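Local coordinates for protein RpfR (Cronobacter turicensis, PDB 6DGG) that carries a PAS domain, a fold common in sensory and signalling proteins, here holding a molecule of lauric acid in its interior pocket, at residues H16-F22 with V37-F43; R82-N88 with C104-T110; E27-G31 with K76-G80. The contacts are given in a common frame with arbitrary orientation. Residues are numbered along the deposited sequence.

All three contacts belong to one PAS fold and reach the same five-stranded antiparallel sheet. Contacts 1 and 2, both partly buried, lie on opposite sides of the chain's centre, their own centres about 16 Å apart, and each touches lauric acid. Contact 1 is a set of backbone hydrogen bonds around a single bridge, between G17-I19 and the loop entering helix 42-46, whereas contact 2 is the regular hairpin of strands 80-90 and 102-108, with a salt bridge at its end. Contact 3 is a small surface contact, made mostly by helix carbonyls with R78. It touches both others: T30 packs on F22 of contact 1, and Y29 meets F84 and D108 of contact 2.

Contact 1 (H16-F22 with V37-F43). With DAO (lauric acid), chain B.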
# COMPACT_ATOMS: atom_id res chain seq x y z
N HIS A 16 1.43 8.73 8.17
CA HIS A 16 0.15 8.36 8.77
C HIS A 16 -0.56 7.26 8.00
O HIS A 16 -1.65 6.83 8.41
CB HIS A 16 -0.75 9.59 8.82
CG HIS A 16 -0.06 10.79 9.37
ND1 HIS A 16 0.30 10.88 10.70
CD2 HIS A 16 0.35 11.94 8.79
CE1 HIS A 16 0.89 12.05 10.91
NE2 HIS A 16 0.93 12.71 9.76
N GLY A 17 0.02 6.78 6.91
CA GLY A 17 -0.67 5.86 6.04
C GLY A 17 -1.64 6.51 5.09
O GLY A 17 -2.41 5.81 4.43
N ASN A 18 -1.63 7.84 4.99
CA ASN A 18 -2.49 8.52 4.04
C ASN A 18 -1.89 8.48 2.64
O ASN A 18 -0.67 8.63 2.45
CB ASN A 18 -2.79 9.93 4.51
CG ASN A 18 -3.61 9.94 5.79
OD1 ASN A 18 -4.30 8.96 6.09
ND2 ASN A 18 -3.51 11.01 6.55
N ILE A 19 -2.75 8.24 1.66
CA ILE A 19 -2.32 7.86 0.32
C ILE A 19 -1.98 9.11 -0.48
O ILE A 19 -2.75 10.07 -0.53
CB ILE A 19 -3.43 7.04 -0.37
CG1 ILE A 19 -3.63 5.71 0.36
CG2 ILE A 19 -3.10 6.81 -1.86
CD1 ILE A 19 -4.93 5.01 0.04
N GLN A 20 -0.83 9.06 -1.14
CA GLN A 20 -0.35 10.15 -1.98
C GLN A 20 -0.43 9.84 -3.46
O GLN A 20 -0.68 10.75 -4.26
CB GLN A 20 1.10 10.48 -1.59
CG GLN A 20 1.29 10.61 -0.08
CD GLN A 20 0.49 11.75 0.52
OE1 GLN A 20 0.43 12.84 -0.05
NE2 GLN A 20 -0.14 11.51 1.67
N ARG A 21 -0.20 8.58 -3.84
CA ARG A 21 -0.36 8.09 -5.21
C ARG A 21 -0.83 6.64 -5.13
O ARG A 21 -0.57 5.93 -4.15
CB ARG A 21 0.95 8.15 -6.01
CG ARG A 21 1.46 9.55 -6.33
CD ARG A 21 1.87 9.65 -7.80
NE ARG A 21 0.69 9.61 -8.67
CZ ARG A 21 0.70 9.87 -9.97
NH1 ARG A 21 1.82 10.21 -10.59
NH2 ARG A 21 -0.43 9.81 -10.65
N PHE A 22 -1.50 6.20 -6.20
CA PHE A 22 -2.24 4.94 -6.21
C PHE A 22 -2.39 4.59 -7.68
O PHE A 22 -3.09 5.30 -8.41
CB PHE A 22 -3.59 5.21 -5.56
CG PHE A 22 -4.47 4.01 -5.31
CD1 PHE A 22 -4.31 3.24 -4.16
CD2 PHE A 22 -5.56 3.75 -6.13
CE1 PHE A 22 -5.17 2.18 -3.88
CE2 PHE A 22 -6.43 2.68 -5.85
CZ PHE A 22 -6.23 1.90 -4.73
N VAL A 37 -8.98 8.19 -3.53
CA VAL A 37 -8.28 7.65 -2.37
C VAL A 37 -7.14 8.53 -1.89
O VAL A 37 -6.64 8.31 -0.78
CB VAL A 37 -7.82 6.19 -2.58
CG1 VAL A 37 -9.02 5.31 -2.89
CG2 VAL A 37 -6.78 6.09 -3.69
N ILE A 38 -6.72 9.53 -2.66
CA ILE A 38 -5.65 10.39 -2.15
C ILE A 38 -6.13 11.09 -0.89
O ILE A 38 -7.28 11.56 -0.80
CB ILE A 38 -5.08 11.33 -3.22
CG1 ILE A 38 -6.18 12.14 -3.92
CG2 ILE A 38 -4.26 10.51 -4.23
CD1 ILE A 38 -5.63 13.14 -4.97
N GLY A 39 -5.25 11.14 0.12
CA GLY A 39 -5.59 11.67 1.42
C GLY A 39 -6.31 10.71 2.34
O GLY A 39 -6.47 11.02 3.52
N GLN A 40 -6.74 9.56 1.84
CA GLN A 40 -7.44 8.57 2.64
C GLN A 40 -6.44 7.62 3.29
O GLN A 40 -5.32 7.43 2.79
CB GLN A 40 -8.40 7.75 1.77
CG GLN A 40 -9.46 8.56 1.07
CD GLN A 40 -10.51 9.12 2.00
OE1 GLN A 40 -10.55 8.78 3.18
NE2 GLN A 40 -11.38 9.96 1.46
N ASN A 41 -6.86 7.00 4.38
CA ASN A 41 -5.98 6.14 5.16
C ASN A 41 -5.97 4.72 4.61
O ASN A 41 -7.01 4.05 4.55
CB ASN A 41 -6.37 6.12 6.63
CG ASN A 41 -5.33 5.42 7.46
OD1 ASN A 41 -5.42 4.23 7.71
ND2 ASN A 41 -4.29 6.16 7.83
N VAL A 42 -4.78 4.24 4.27
CA VAL A 42 -4.64 2.95 3.60
C VAL A 42 -5.01 1.80 4.54
O VAL A 42 -5.55 0.77 4.09
CB VAL A 42 -3.21 2.82 3.04
CG1 VAL A 42 -2.20 2.52 4.14
CG2 VAL A 42 -3.16 1.79 1.96
N PHE A 43 -4.73 1.93 5.83
CA PHE A 43 -4.96 0.83 6.77
C PHE A 43 -6.45 0.59 6.96
O PHE A 43 -6.93 -0.55 6.87
CB PHE A 43 -4.32 1.14 8.12
CG PHE A 43 -2.90 1.61 8.03
CD1 PHE A 43 -1.92 0.82 7.44
CD2 PHE A 43 -2.54 2.85 8.54
CE1 PHE A 43 -0.61 1.27 7.37
CE2 PHE A 43 -1.23 3.29 8.48
CZ PHE A 43 -0.27 2.50 7.89
O1 DAO B . 2.57 -3.41 6.62
O2 DAO B . 4.68 -2.88 6.62
C1 DAO B . 3.50 -2.68 6.20
C2 DAO B . 3.17 -1.54 5.22
C3 DAO B . 2.25 -2.03 4.07
C4 DAO B . 1.59 -0.89 3.27
C5 DAO B . 0.81 -1.48 2.07
C6 DAO B . -0.03 -0.49 1.24
C7 DAO B . -1.36 -1.18 0.84
C8 DAO B . -1.96 -0.76 -0.51
C9 DAO B . -3.14 -1.69 -0.82
C10 DAO B . -4.09 -1.18 -1.92
C11 DAO B . -3.67 -1.62 -3.32
C12 DAO B . -4.13 -3.05 -3.62
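The backbones of H16-F22 and V37-F43 lie side by side within the PAS fold, joined by three hydrogen bonds around a single bridge, N18 with N41 (CA atoms 4.4 Å apart), fastening the chain that leads into strand 19-22 to the turn before helix 42-46. I19 N donates to Q40 O (2.9 Å), I19 O accepts from G39 N (2.8 Å), and G17 O takes V42 N (2.8 Å). A type II turn from V37 to Q40, with G39 at positive phi, supplies G39 N and Q40 O. G17 also has positive phi, and a CB there would clash with the F43 ring. Further along the first segment, Q20 and R21 form a classic beta bulge opposite I12 of strand 9-13. N41 is the N-cap of the helix: its OD1 accepts weakly from F43 N, while ND2 donates to N18 OD1 (3.3 Å) and weakly to H16 O. The buried side is apolar, I19 packing against V37 and V42, with I19 CG1 4.0 Å from V42 CB. V42 also belongs to the ligand pocket, its CG2 3.6 Å from C7 of lauric acid. Over one face of the F22 ring sits V37 CG2, 3.7 Å from the ring centroid, a CH-pi contact.

Contact 2 (R82-N88 with C104-T110). With DAO (lauric acid), chain B.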
# COMPACT_ATOMS: atom_id res chain seq x y z
N ARG A 82 -6.65 -10.66 -0.76
CA ARG A 82 -5.54 -11.19 -1.54
C ARG A 82 -4.25 -10.86 -0.80
O ARG A 82 -4.15 -9.82 -0.15
CB ARG A 82 -5.51 -10.56 -2.93
CG ARG A 82 -6.77 -10.82 -3.74
CD ARG A 82 -6.81 -12.22 -4.30
NE ARG A 82 -5.89 -12.36 -5.42
CZ ARG A 82 -5.83 -13.42 -6.21
NH1 ARG A 82 -6.64 -14.45 -6.01
NH2 ARG A 82 -4.95 -13.46 -7.19
N LEU A 83 -3.27 -11.74 -0.89
CA LEU A 83 -2.01 -11.56 -0.19
C LEU A 83 -1.01 -10.87 -1.11
O LEU A 83 -0.82 -11.30 -2.25
CB LEU A 83 -1.47 -12.91 0.29
CG LEU A 83 -0.23 -12.85 1.18
CD1 LEU A 83 -0.51 -12.15 2.49
CD2 LEU A 83 0.31 -14.25 1.44
N PHE A 84 -0.36 -9.83 -0.62
CA PHE A 84 0.62 -9.08 -1.39
C PHE A 84 1.95 -9.08 -0.67
O PHE A 84 2.01 -8.96 0.56
CB PHE A 84 0.19 -7.63 -1.56
CG PHE A 84 -0.90 -7.45 -2.56
CD1 PHE A 84 -2.22 -7.63 -2.19
CD2 PHE A 84 -0.61 -7.11 -3.87
CE1 PHE A 84 -3.23 -7.47 -3.12
CE2 PHE A 84 -1.63 -6.95 -4.80
CZ PHE A 84 -2.93 -7.14 -4.42
N LEU A 85 3.02 -9.18 -1.44
CA LEU A 85 4.37 -8.86 -0.99
C LEU A 85 4.59 -7.39 -1.28
O LEU A 85 4.49 -6.98 -2.44
CB LEU A 85 5.42 -9.65 -1.75
CG LEU A 85 6.89 -9.27 -1.45
CD1 LEU A 85 7.32 -9.93 -0.16
CD2 LEU A 85 7.86 -9.61 -2.57
N PHE A 86 4.90 -6.62 -0.25
CA PHE A 86 5.23 -5.21 -0.42
C PHE A 86 6.71 -5.00 -0.16
O PHE A 86 7.25 -5.45 0.86
CB PHE A 86 4.38 -4.34 0.50
CG PHE A 86 2.99 -4.13 -0.00
CD1 PHE A 86 2.75 -3.27 -1.07
CD2 PHE A 86 1.92 -4.79 0.57
CE1 PHE A 86 1.47 -3.08 -1.54
CE2 PHE A 86 0.64 -4.61 0.08
CZ PHE A 86 0.42 -3.75 -0.97
N ARG A 87 7.38 -4.38 -1.13
CA ARG A 87 8.75 -3.94 -1.00
C ARG A 87 8.69 -2.45 -0.67
O ARG A 87 8.22 -1.66 -1.49
CB ARG A 87 9.50 -4.16 -2.31
CG ARG A 87 9.36 -5.56 -2.92
CD ARG A 87 9.71 -5.54 -4.41
NE ARG A 87 9.40 -6.79 -5.11
CZ ARG A 87 8.19 -7.16 -5.50
NH1 ARG A 87 7.12 -6.41 -5.24
NH2 ARG A 87 8.04 -8.30 -6.16
N ASN A 88 9.15 -2.08 0.53
CA ASN A 88 8.90 -0.75 1.09
C ASN A 88 10.20 -0.00 1.33
O ASN A 88 11.15 -0.55 1.89
CB ASN A 88 8.13 -0.90 2.40
CG ASN A 88 6.67 -1.27 2.18
OD1 ASN A 88 6.21 -1.38 1.04
ND2 ASN A 88 5.94 -1.44 3.26
N CYS A 104 5.45 1.94 -1.53
CA CYS A 104 5.09 0.54 -1.33
C CYS A 104 4.90 -0.11 -2.69
O CYS A 104 3.99 0.25 -3.44
CB CYS A 104 3.81 0.42 -0.50
SG CYS A 104 3.94 1.29 1.08
N SER A 105 5.75 -1.09 -3.00
CA SER A 105 5.78 -1.73 -4.31
C SER A 105 5.31 -3.17 -4.14
O SER A 105 6.07 -4.03 -3.67
CB SER A 105 7.20 -1.64 -4.87
OG SER A 105 7.35 -2.37 -6.08
N GLY A 106 4.07 -3.44 -4.53
CA GLY A 106 3.39 -4.69 -4.21
C GLY A 106 3.21 -5.65 -5.38
O GLY A 106 2.93 -5.23 -6.50
N THR A 107 3.35 -6.94 -5.07
CA THR A 107 3.04 -8.03 -5.98
C THR A 107 1.97 -8.90 -5.33
O THR A 107 2.07 -9.24 -4.15
CB THR A 107 4.29 -8.88 -6.26
OG1 THR A 107 5.31 -8.05 -6.83
CG2 THR A 107 3.99 -10.03 -7.22
N ASP A 108 0.95 -9.26 -6.11
CA ASP A 108 -0.07 -10.21 -5.64
C ASP A 108 0.55 -11.61 -5.59
O ASP A 108 0.87 -12.19 -6.63
CB ASP A 108 -1.27 -10.16 -6.57
CG ASP A 108 -2.42 -11.07 -6.14
OD1 ASP A 108 -2.23 -11.92 -5.25
OD2 ASP A 108 -3.52 -10.94 -6.74
N ILE A 109 0.75 -12.13 -4.38
CA ILE A 109 1.39 -13.43 -4.17
C ILE A 109 0.39 -14.49 -3.71
O ILE A 109 0.78 -15.54 -3.20
CB ILE A 109 2.61 -13.33 -3.23
CG1 ILE A 109 2.17 -12.93 -1.81
CG2 ILE A 109 3.61 -12.32 -3.79
CD1 ILE A 109 3.24 -13.13 -0.76
N THR A 110 -0.90 -14.23 -3.89
CA THR A 110 -1.93 -15.19 -3.49
C THR A 110 -1.75 -16.49 -4.24
O THR A 110 -1.87 -17.57 -3.66
CB THR A 110 -3.35 -14.69 -3.78
OG1 THR A 110 -3.50 -13.33 -3.33
CG2 THR A 110 -4.39 -15.56 -3.07
OXT THR A 110 -1.52 -16.46 -5.46
O1 DAO B . 2.57 -3.41 6.62
O2 DAO B . 4.68 -2.88 6.62
C1 DAO B . 3.50 -2.68 6.20
C2 DAO B . 3.17 -1.54 5.22
C3 DAO B . 2.25 -2.03 4.07
C4 DAO B . 1.59 -0.89 3.27
C5 DAO B . 0.81 -1.48 2.07
C6 DAO B . -0.03 -0.49 1.24
C7 DAO B . -1.36 -1.18 0.84
C8 DAO B . -1.96 -0.76 -0.51
C9 DAO B . -3.14 -1.69 -0.82
C10 DAO B . -4.09 -1.18 -1.92
C11 DAO B . -3.67 -1.62 -3.32
C12 DAO B . -4.13 -3.05 -3.62
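Backbone hydrogen bonds set the register of R82-N88 against C104-T110. L85 pairs with T107 and R87 with S105 as hydrogen-bonded pairs: L85 N to T107 O and T107 N to L85 O are both 2.9 Å, R87 N to S105 O is 2.9 Å, and S105 N to R87 O is 3.0 Å. F84-D108, F86-G106 and N88-C104 are the intervening non-hydrogen-bonded pairs. I109 N still donates to L83 O (2.8 Å) as the second strand ends, and L83 N then turns to the side chain of T110, reaching OG1 at 2.9 Å. The axes of the two short strands come within 4.4 Å, and their N-to-C directions are 157° apart, close to antiparallel. This is the hairpin of strands 80-90 and 102-108 in the PAS sheet, flanked by strands 69-77 and 9-13.

F84, F86 and C104 supply apolar surface on the face that meets lauric acid, with N88 beside C104; F86 CZ is 3.6 Å from C7 and C104 SG 3.9 Å from C4 of the ligand. G106 leaves room for the F86 ring, which a CB would strike. L85 lies on the other face, with R87, S105 and T107, and its CB meets I109 CG2 at 3.8 Å.

Charged groups reach across the strands. R87 NH1 donates to S105 O (3.0 Å), and R87 NH2 to T107 OG1 (2.8 Å). D108 OD2 forms a salt bridge with R82 NH2 at 2.9 Å and is also hydrogen-bonded to Y29 OH, while D108 OD1 accepts from T110 N at 3.0 Å, closing an Asx turn.

Contact 3 (E27-G31 with K76-G80); sequences EEYTG and KTRKG
E27-T30 is the last turn of helix 24-30 (phi/psi near -65/-40, T30 at -110/-20); G31 leaves it at phi 78°, G31 N bonded to E27 O at 2.8 Å. It abuts the end of strand 69-77 and the turn that follows; the nearest CA pair is T30-T77, 4.9 Å. Along K76-G80, T77 (phi/psi -122/175, chi1 p) comes first into contact: its CB lies 3.4 Å from Y29 O, its CG2 4.0 Å from Y29 CD1. Next, R78 N (phi/psi -65/-19) donates to Y29 O at 2.8 Å. The R78 side chain (chi1 p, chi2 t, chi3 m) reaches back along the helix end, NH2 donating to E28 O at 2.7 Å, with G31 CA over one guanidinium face, 3.6 Å from R78 CZ. K79 N bonds T77 OG1 at 3.2 Å, making an ST turn, and G80 (phi 79°) returns its O to T77 N at 3.0 Å. Two carbonyls of the helix's last turn thus receive R78 donors, joining helix 24-30 to the hairpin turn between strands 69-77 and 80-90 of the PAS fold.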
# COMPACT_ATOMS: atom_id res chain seq x y z
N GLU A 27 -6.14 0.54 -8.77
CA GLU A 27 -7.52 0.84 -9.12
C GLU A 27 -8.25 -0.42 -9.57
O GLU A 27 -9.40 -0.65 -9.18
CB GLU A 27 -7.58 1.90 -10.22
CG GLU A 27 -6.93 3.23 -9.86
CD GLU A 27 -7.01 4.26 -10.96
OE1 GLU A 27 -7.17 3.87 -12.14
OE2 GLU A 27 -6.93 5.47 -10.67
N GLU A 28 -7.61 -1.24 -10.41
CA GLU A 28 -8.28 -2.44 -10.92
C GLU A 28 -8.61 -3.42 -9.80
O GLU A 28 -9.68 -4.03 -9.79
CB GLU A 28 -7.42 -3.09 -12.01
CG GLU A 28 -7.32 -2.24 -13.27
CD GLU A 28 -6.31 -2.78 -14.27
OE1 GLU A 28 -5.97 -3.98 -14.19
OE2 GLU A 28 -5.86 -2.00 -15.13
N TYR A 29 -7.70 -3.57 -8.82
CA TYR A 29 -7.95 -4.51 -7.72
C TYR A 29 -9.07 -4.03 -6.80
O TYR A 29 -9.77 -4.86 -6.21
CB TYR A 29 -6.69 -4.71 -6.89
CG TYR A 29 -5.83 -5.87 -7.33
CD1 TYR A 29 -6.13 -7.17 -6.94
CD2 TYR A 29 -4.72 -5.67 -8.13
CE1 TYR A 29 -5.36 -8.24 -7.35
CE2 TYR A 29 -3.94 -6.74 -8.55
CZ TYR A 29 -4.26 -8.02 -8.15
OH TYR A 29 -3.49 -9.09 -8.55
N THR A 30 -9.24 -2.72 -6.65
CA THR A 30 -10.10 -2.18 -5.59
C THR A 30 -11.39 -1.56 -6.09
O THR A 30 -12.33 -1.41 -5.30
CB THR A 30 -9.35 -1.10 -4.79
OG1 THR A 30 -9.07 0.02 -5.65
CG2 THR A 30 -8.06 -1.65 -4.20
N GLY A 31 -11.47 -1.20 -7.36
CA GLY A 31 -12.60 -0.47 -7.88
C GLY A 31 -12.61 1.00 -7.54
O GLY A 31 -13.62 1.67 -7.80
N LYS A 76 -7.74 -6.15 1.33
CA LYS A 76 -9.12 -6.24 0.89
C LYS A 76 -9.23 -5.72 -0.55
O LYS A 76 -8.93 -4.54 -0.81
CB LYS A 76 -10.02 -5.41 1.81
CG LYS A 76 -10.00 -5.88 3.26
CD LYS A 76 -10.82 -4.96 4.18
CE LYS A 76 -12.31 -5.01 3.88
NZ LYS A 76 -13.10 -4.15 4.82
N THR A 77 -9.66 -6.58 -1.46
CA THR A 77 -9.85 -6.22 -2.86
C THR A 77 -11.30 -6.48 -3.25
O THR A 77 -12.09 -7.02 -2.48
CB THR A 77 -8.93 -7.03 -3.78
OG1 THR A 77 -9.47 -8.34 -3.96
CG2 THR A 77 -7.51 -7.13 -3.21
N ARG A 78 -11.64 -6.11 -4.49
CA ARG A 78 -13.02 -6.25 -4.95
C ARG A 78 -13.44 -7.71 -5.04
O ARG A 78 -14.64 -7.99 -5.06
CB ARG A 78 -13.21 -5.52 -6.29
CG ARG A 78 -12.50 -6.17 -7.46
CD ARG A 78 -12.19 -5.16 -8.57
NE ARG A 78 -13.34 -4.37 -8.98
CZ ARG A 78 -13.30 -3.42 -9.91
NH1 ARG A 78 -14.40 -2.75 -10.23
NH2 ARG A 78 -12.16 -3.13 -10.53
N LYS A 79 -12.49 -8.64 -5.08
CA LYS A 79 -12.79 -10.07 -4.99
C LYS A 79 -12.21 -10.65 -3.71
O LYS A 79 -11.54 -11.69 -3.73
CB LYS A 79 -12.24 -10.83 -6.21
CG LYS A 79 -13.16 -10.83 -7.42
CD LYS A 79 -12.82 -11.97 -8.38
CE LYS A 79 -13.31 -13.33 -7.87
NZ LYS A 79 -14.76 -13.57 -8.16
N GLY A 80 -12.46 -9.99 -2.58
CA GLY A 80 -12.02 -10.50 -1.31
C GLY A 80 -10.55 -10.26 -1.03
O GLY A 80 -9.83 -9.55 -1.75